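Local structure of putative fimbrium subunit Fim1C (Bacteroides uniformis, 4K4K) at residues 14-20 with 131-136; 38-44 with 84-90. The protein probably forms part of the tip of fimbriae, the filamentous surface appendages that mediate cell adhesion and biofilm formation. All blocks are in the same frame, centred on the assembly; numbering follows the deposited sequence.

Interaction 1. Residues 14-20 with 131-136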
# COMPACT_ATOMS: atom_id res chain seq x y z
N ALA A 14 11.03 23.45 -14.63
CA ALA A 14 10.37 22.72 -13.58
C ALA A 14 10.37 21.23 -13.86
O ALA A 14 10.31 20.79 -15.01
CB ALA A 14 8.95 23.23 -13.45
N LEU A 15 10.33 20.44 -12.80
CA LEU A 15 10.15 19.00 -12.91
C LEU A 15 8.81 18.69 -13.60
O LEU A 15 7.78 19.29 -13.27
CB LEU A 15 10.15 18.40 -11.49
CG LEU A 15 9.73 16.92 -11.37
CD1 LEU A 15 10.78 16.00 -12.03
CD2 LEU A 15 9.55 16.55 -9.91
N GLU A 16 8.81 17.73 -14.54
CA GLU A 16 7.57 17.28 -15.19
C GLU A 16 7.35 15.85 -14.71
O GLU A 16 7.92 14.90 -15.27
CB GLU A 16 7.65 17.38 -16.72
CG GLU A 16 7.80 18.81 -17.23
CD GLU A 16 7.98 18.97 -18.73
OE1 GLU A 16 7.79 17.98 -19.48
OE2 GLU A 16 8.31 20.10 -19.16
N ALA A 17 6.55 15.70 -13.65
CA ALA A 17 6.34 14.41 -13.01
C ALA A 17 5.11 13.70 -13.49
O ALA A 17 4.04 14.30 -13.55
CB ALA A 17 6.26 14.59 -11.49
N THR A 18 5.25 12.38 -13.73
CA THR A 18 4.15 11.46 -14.07
C THR A 18 4.35 10.14 -13.31
O THR A 18 5.42 9.90 -12.77
CB THR A 18 4.09 11.18 -15.58
OG1 THR A 18 5.35 10.62 -16.00
CG2 THR A 18 3.74 12.42 -16.40
N SER A 19 3.30 9.30 -13.25
CA SER A 19 3.39 7.99 -12.61
C SER A 19 3.58 6.85 -13.66
O SER A 19 3.46 5.66 -13.33
CB SER A 19 2.14 7.71 -11.78
OG SER A 19 1.01 7.65 -12.63
N GLY A 20 3.86 7.24 -14.90
CA GLY A 20 4.05 6.33 -16.02
C GLY A 20 5.30 5.48 -15.90
O GLY A 20 5.25 4.36 -15.37
N PRO A 131 13.54 17.15 -18.43
CA PRO A 131 12.97 17.28 -17.08
C PRO A 131 11.82 16.31 -16.78
O PRO A 131 11.14 16.46 -15.77
CB PRO A 131 12.46 18.72 -17.09
CG PRO A 131 11.98 18.91 -18.51
CD PRO A 131 13.02 18.20 -19.34
N LYS A 132 11.56 15.36 -17.68
CA LYS A 132 10.45 14.42 -17.47
C LYS A 132 10.89 13.25 -16.59
O LYS A 132 11.88 12.58 -16.90
CB LYS A 132 9.90 13.89 -18.81
CG LYS A 132 9.41 14.99 -19.76
CD LYS A 132 9.01 14.39 -21.11
CE LYS A 132 10.01 14.56 -22.24
NZ LYS A 132 9.82 13.51 -23.29
N VAL A 133 10.17 13.02 -15.50
CA VAL A 133 10.47 11.91 -14.59
C VAL A 133 9.20 11.08 -14.47
O VAL A 133 8.16 11.60 -14.02
CB VAL A 133 10.99 12.38 -13.19
CG1 VAL A 133 11.15 11.20 -12.23
CG2 VAL A 133 12.30 13.17 -13.31
N ALA A 134 9.30 9.79 -14.83
CA ALA A 134 8.18 8.87 -14.71
C ALA A 134 8.41 8.02 -13.48
O ALA A 134 9.35 7.22 -13.45
CB ALA A 134 8.07 8.01 -15.96
N PHE A 135 7.65 8.28 -12.41
CA PHE A 135 7.77 7.54 -11.16
C PHE A 135 7.01 6.21 -11.25
O PHE A 135 5.84 6.20 -11.62
CB PHE A 135 7.26 8.37 -9.97
CG PHE A 135 8.12 9.57 -9.65
CD1 PHE A 135 9.34 9.42 -9.00
CD2 PHE A 135 7.71 10.85 -10.00
CE1 PHE A 135 10.12 10.54 -8.65
CE2 PHE A 135 8.52 11.97 -9.70
CZ PHE A 135 9.70 11.81 -9.00
N VAL A 136 7.67 5.12 -10.92
CA VAL A 136 7.02 3.80 -10.91
C VAL A 136 6.90 3.40 -9.45
O VAL A 136 7.90 3.14 -8.80
CB VAL A 136 7.81 2.77 -11.76
CG1 VAL A 136 7.19 1.38 -11.65
CG2 VAL A 136 7.90 3.22 -13.22
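L15 reaches V133 through its CD1 methyl, which presses on V133 CG2 at 3.5 Å, tighter than usual for two methyl carbons. Its CG lies opposite the backbone N (chi1 170°), and this turns the branched end inward, where I40 and F86 also cover it; a leucine suits so enclosed a place.

E16 opens the parallel pairing of strands 16-18 and 132-134. Its N donates to P131 O at 2.9 Å and its O accepts from V133 N, so one residue bonds to both neighbours of K132, as parallel strands require. On the outer face its extended side chain runs beside the P131 ring, and OE1 rests 3.4 Å from K132 CG. Carboxylate and ammonium stay apart, E16 OE1 lying 6.2 Å from K132 NZ, so any attraction is probably weak.

A17 turns to the inner face with V133. Its small CB meets the edge of the F135 ring, in plane, at CE2 3.9 Å away, while V133 CG1 lies over one face of that ring.

T18 repeats the pattern of E16: its N donates to V133 O nearly along the C=O direction, and its O receives F135 N at 2.8 Å. The side chain returns to the outer face beside A134.

At S19 the pairing ends. S19 O and F135 O, two acceptors, stand 3.0 Å apart, and S19 OG is hydrogen-bonded with E63 O and W32 NE1.

Four N-H···O bonds satisfy these backbone groups, and L15, A17, V133 and F135 give the interior only apolar surface, so the strands are tied without polar side-chain bonds between them.

Interaction 2. Residues 38-44 with 84-90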
# COMPACT_ATOMS: atom_id res chain seq x y z
N ILE A 38 1.58 12.93 -3.46
CA ILE A 38 2.87 12.26 -3.26
C ILE A 38 3.87 13.29 -2.74
O ILE A 38 3.67 14.49 -2.95
CB ILE A 38 3.38 11.55 -4.55
CG1 ILE A 38 3.65 12.57 -5.69
CG2 ILE A 38 2.35 10.48 -5.01
CD1 ILE A 38 4.39 12.00 -6.91
N GLY A 39 4.92 12.81 -2.10
CA GLY A 39 6.03 13.65 -1.66
C GLY A 39 7.21 13.35 -2.55
O GLY A 39 7.55 12.18 -2.74
N ILE A 40 7.83 14.37 -3.14
CA ILE A 40 9.00 14.18 -4.03
C ILE A 40 10.20 14.82 -3.42
O ILE A 40 10.10 15.93 -2.85
CB ILE A 40 8.73 14.77 -5.46
CG1 ILE A 40 7.40 14.20 -6.07
CG2 ILE A 40 9.93 14.54 -6.41
CD1 ILE A 40 7.06 14.69 -7.53
N TYR A 41 11.36 14.18 -3.62
CA TYR A 41 12.67 14.72 -3.26
C TYR A 41 13.54 14.76 -4.48
O TYR A 41 13.59 13.77 -5.24
CB TYR A 41 13.39 13.86 -2.21
CG TYR A 41 12.75 13.82 -0.85
CD1 TYR A 41 11.54 13.15 -0.64
CD2 TYR A 41 13.41 14.33 0.27
CE1 TYR A 41 10.95 13.10 0.62
CE2 TYR A 41 12.85 14.24 1.55
CZ TYR A 41 11.62 13.62 1.72
OH TYR A 41 11.08 13.53 2.98
N MSE A 42 14.26 15.88 -4.65
CA MSE A 42 15.32 15.98 -5.66
C MSE A 42 16.63 15.84 -4.89
O MSE A 42 16.85 16.58 -3.93
CB MSE A 42 15.26 17.30 -6.44
CG MSE A 42 16.42 17.44 -7.40
SE MSE A 42 16.15 18.97 -8.61
CE MSE A 42 16.46 20.33 -7.39
N LEU A 43 17.47 14.89 -5.29
CA LEU A 43 18.69 14.55 -4.57
C LEU A 43 19.94 14.84 -5.35
O LEU A 43 20.00 14.58 -6.55
CB LEU A 43 18.71 13.06 -4.18
CG LEU A 43 17.48 12.52 -3.43
CD1 LEU A 43 17.57 10.99 -3.28
CD2 LEU A 43 17.35 13.20 -2.03
N ASN A 44 20.98 15.27 -4.63
CA ASN A 44 22.33 15.42 -5.15
C ASN A 44 23.12 14.42 -4.33
O ASN A 44 23.50 14.72 -3.20
CB ASN A 44 22.83 16.85 -5.01
CG ASN A 44 24.10 17.08 -5.81
OD1 ASN A 44 24.55 16.21 -6.56
ND2 ASN A 44 24.67 18.26 -5.71
N ARG A 84 20.53 15.41 -11.28
CA ARG A 84 19.97 15.12 -9.97
C ARG A 84 19.19 13.83 -10.05
O ARG A 84 18.78 13.42 -11.15
CB ARG A 84 19.05 16.27 -9.48
CG ARG A 84 19.74 17.61 -9.18
CD ARG A 84 20.72 17.51 -7.99
NE ARG A 84 21.29 18.83 -7.69
CZ ARG A 84 22.35 19.34 -8.29
NH1 ARG A 84 22.97 18.66 -9.25
NH2 ARG A 84 22.77 20.56 -7.99
N ASP A 85 18.94 13.21 -8.89
CA ASP A 85 18.12 12.00 -8.80
C ASP A 85 16.82 12.33 -8.13
O ASP A 85 16.73 13.35 -7.45
CB ASP A 85 18.86 10.91 -8.02
CG ASP A 85 20.27 10.68 -8.51
OD1 ASP A 85 20.50 10.79 -9.74
OD2 ASP A 85 21.15 10.39 -7.68
N PHE A 86 15.81 11.49 -8.32
CA PHE A 86 14.48 11.76 -7.79
C PHE A 86 13.93 10.55 -7.13
O PHE A 86 14.05 9.44 -7.68
CB PHE A 86 13.52 12.21 -8.94
CG PHE A 86 13.88 13.58 -9.47
CD1 PHE A 86 14.88 13.73 -10.43
CD2 PHE A 86 13.28 14.72 -8.95
CE1 PHE A 86 15.26 15.00 -10.88
CE2 PHE A 86 13.67 15.99 -9.38
CZ PHE A 86 14.65 16.13 -10.34
N VAL A 87 13.27 10.75 -6.00
CA VAL A 87 12.55 9.69 -5.29
C VAL A 87 11.20 10.26 -4.87
O VAL A 87 11.05 11.48 -4.77
CB VAL A 87 13.32 9.09 -4.07
CG1 VAL A 87 14.61 8.41 -4.50
CG2 VAL A 87 13.59 10.16 -2.99
N ALA A 88 10.22 9.38 -4.60
CA ALA A 88 8.89 9.80 -4.17
C ALA A 88 8.24 8.74 -3.34
O ALA A 88 8.64 7.57 -3.39
CB ALA A 88 8.00 10.15 -5.38
N TYR A 89 7.19 9.12 -2.61
CA TYR A 89 6.43 8.17 -1.83
C TYR A 89 4.97 8.60 -1.81
O TYR A 89 4.64 9.76 -2.08
CB TYR A 89 6.98 8.01 -0.37
CG TYR A 89 6.65 9.21 0.48
CD1 TYR A 89 7.38 10.40 0.36
CD2 TYR A 89 5.54 9.22 1.33
CE1 TYR A 89 7.03 11.54 1.08
CE2 TYR A 89 5.17 10.36 2.04
CZ TYR A 89 5.90 11.53 1.89
OH TYR A 89 5.53 12.65 2.60
N TYR A 90 4.10 7.66 -1.48
CA TYR A 90 2.66 7.87 -1.34
C TYR A 90 2.22 7.13 -0.07
O TYR A 90 2.71 6.02 0.14
CB TYR A 90 1.94 7.30 -2.60
CG TYR A 90 0.44 7.20 -2.43
CD1 TYR A 90 -0.38 8.29 -2.72
CD2 TYR A 90 -0.15 6.07 -1.86
CE1 TYR A 90 -1.76 8.25 -2.46
CE2 TYR A 90 -1.54 6.00 -1.66
CZ TYR A 90 -2.34 7.09 -1.96
OH TYR A 90 -3.69 7.06 -1.72
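R84 and L43 lie at one end of an antiparallel β-ladder between residues 38-44 and 84-90, in the transthyretin-like β-sandwich expected of fimbrillins; Y89 lies toward the other. Six backbone bonds join hydrogen-bonded pairs G39–Y89, Y41–V87 and L43–D85, the shortest from L43 N to D85 O at 2.8 Å.

R84 has the most surface buried here. Its chain bends at chi2 (-66°) and crosses the neighbouring strand: CB touches the selenomethionine M42 at CG, CD passes 3.3 Å from L43 O, and the guanidinium stacks with the N44 amide, the two planes only 5° apart. Arginine suits this end of the ladder because its aliphatic stem packs while its charged end reaches D49, with which NE forms a salt bridge.

L43 shares a face with Y41, V87 and Y89. Its CD1 meets V87 CG2 at 4.1 Å, the two side chains crossing at about a right angle; their branched aliphatic ends meet by van der Waals contact, which suits a buried face.

Y89 takes the less usual chi1 of 73°, placing its CG between the backbone N and carbonyl carbon, and this folds the ring over G39. The backbone N of G39 lies over one ring face, and CE1 comes 3.6 Å from G39 CA. Glycine fits because the ring occupies the space that a side chain would need. The phenol OH is hydrogen-bonded with N53 OD1 and the backbone N of R93.

On the reverse face, M42 and F86 lie side by side in a Met-aromatic contact, the selenium standing obliquely 4.7 Å from the ring centroid and 3.6 Å from F86 CZ.

Interactions 1 and 2 face one another across a shared hydrophobic interior, their centres about 10 Å apart. Strands 16-18 and 37-44 are consecutive in the chain, yet each pairs with a different later strand, 132-150 and 84-90. The side chains that the ladder of interaction 2 sends inward meet those of interaction 1: I40 CD1 lies 3.8 Å from F135 CE2 and 3.9 Å from L15 CD2, while F86 CB lies 3.8 Å from F135 CE1 and F86 CD1 3.9 Å from V133 CG2. F135 therefore touches both strands of interaction 2. Strand 118-126, antiparallel to both 84-90 and 132-150, bridges the two pairings through the backbone.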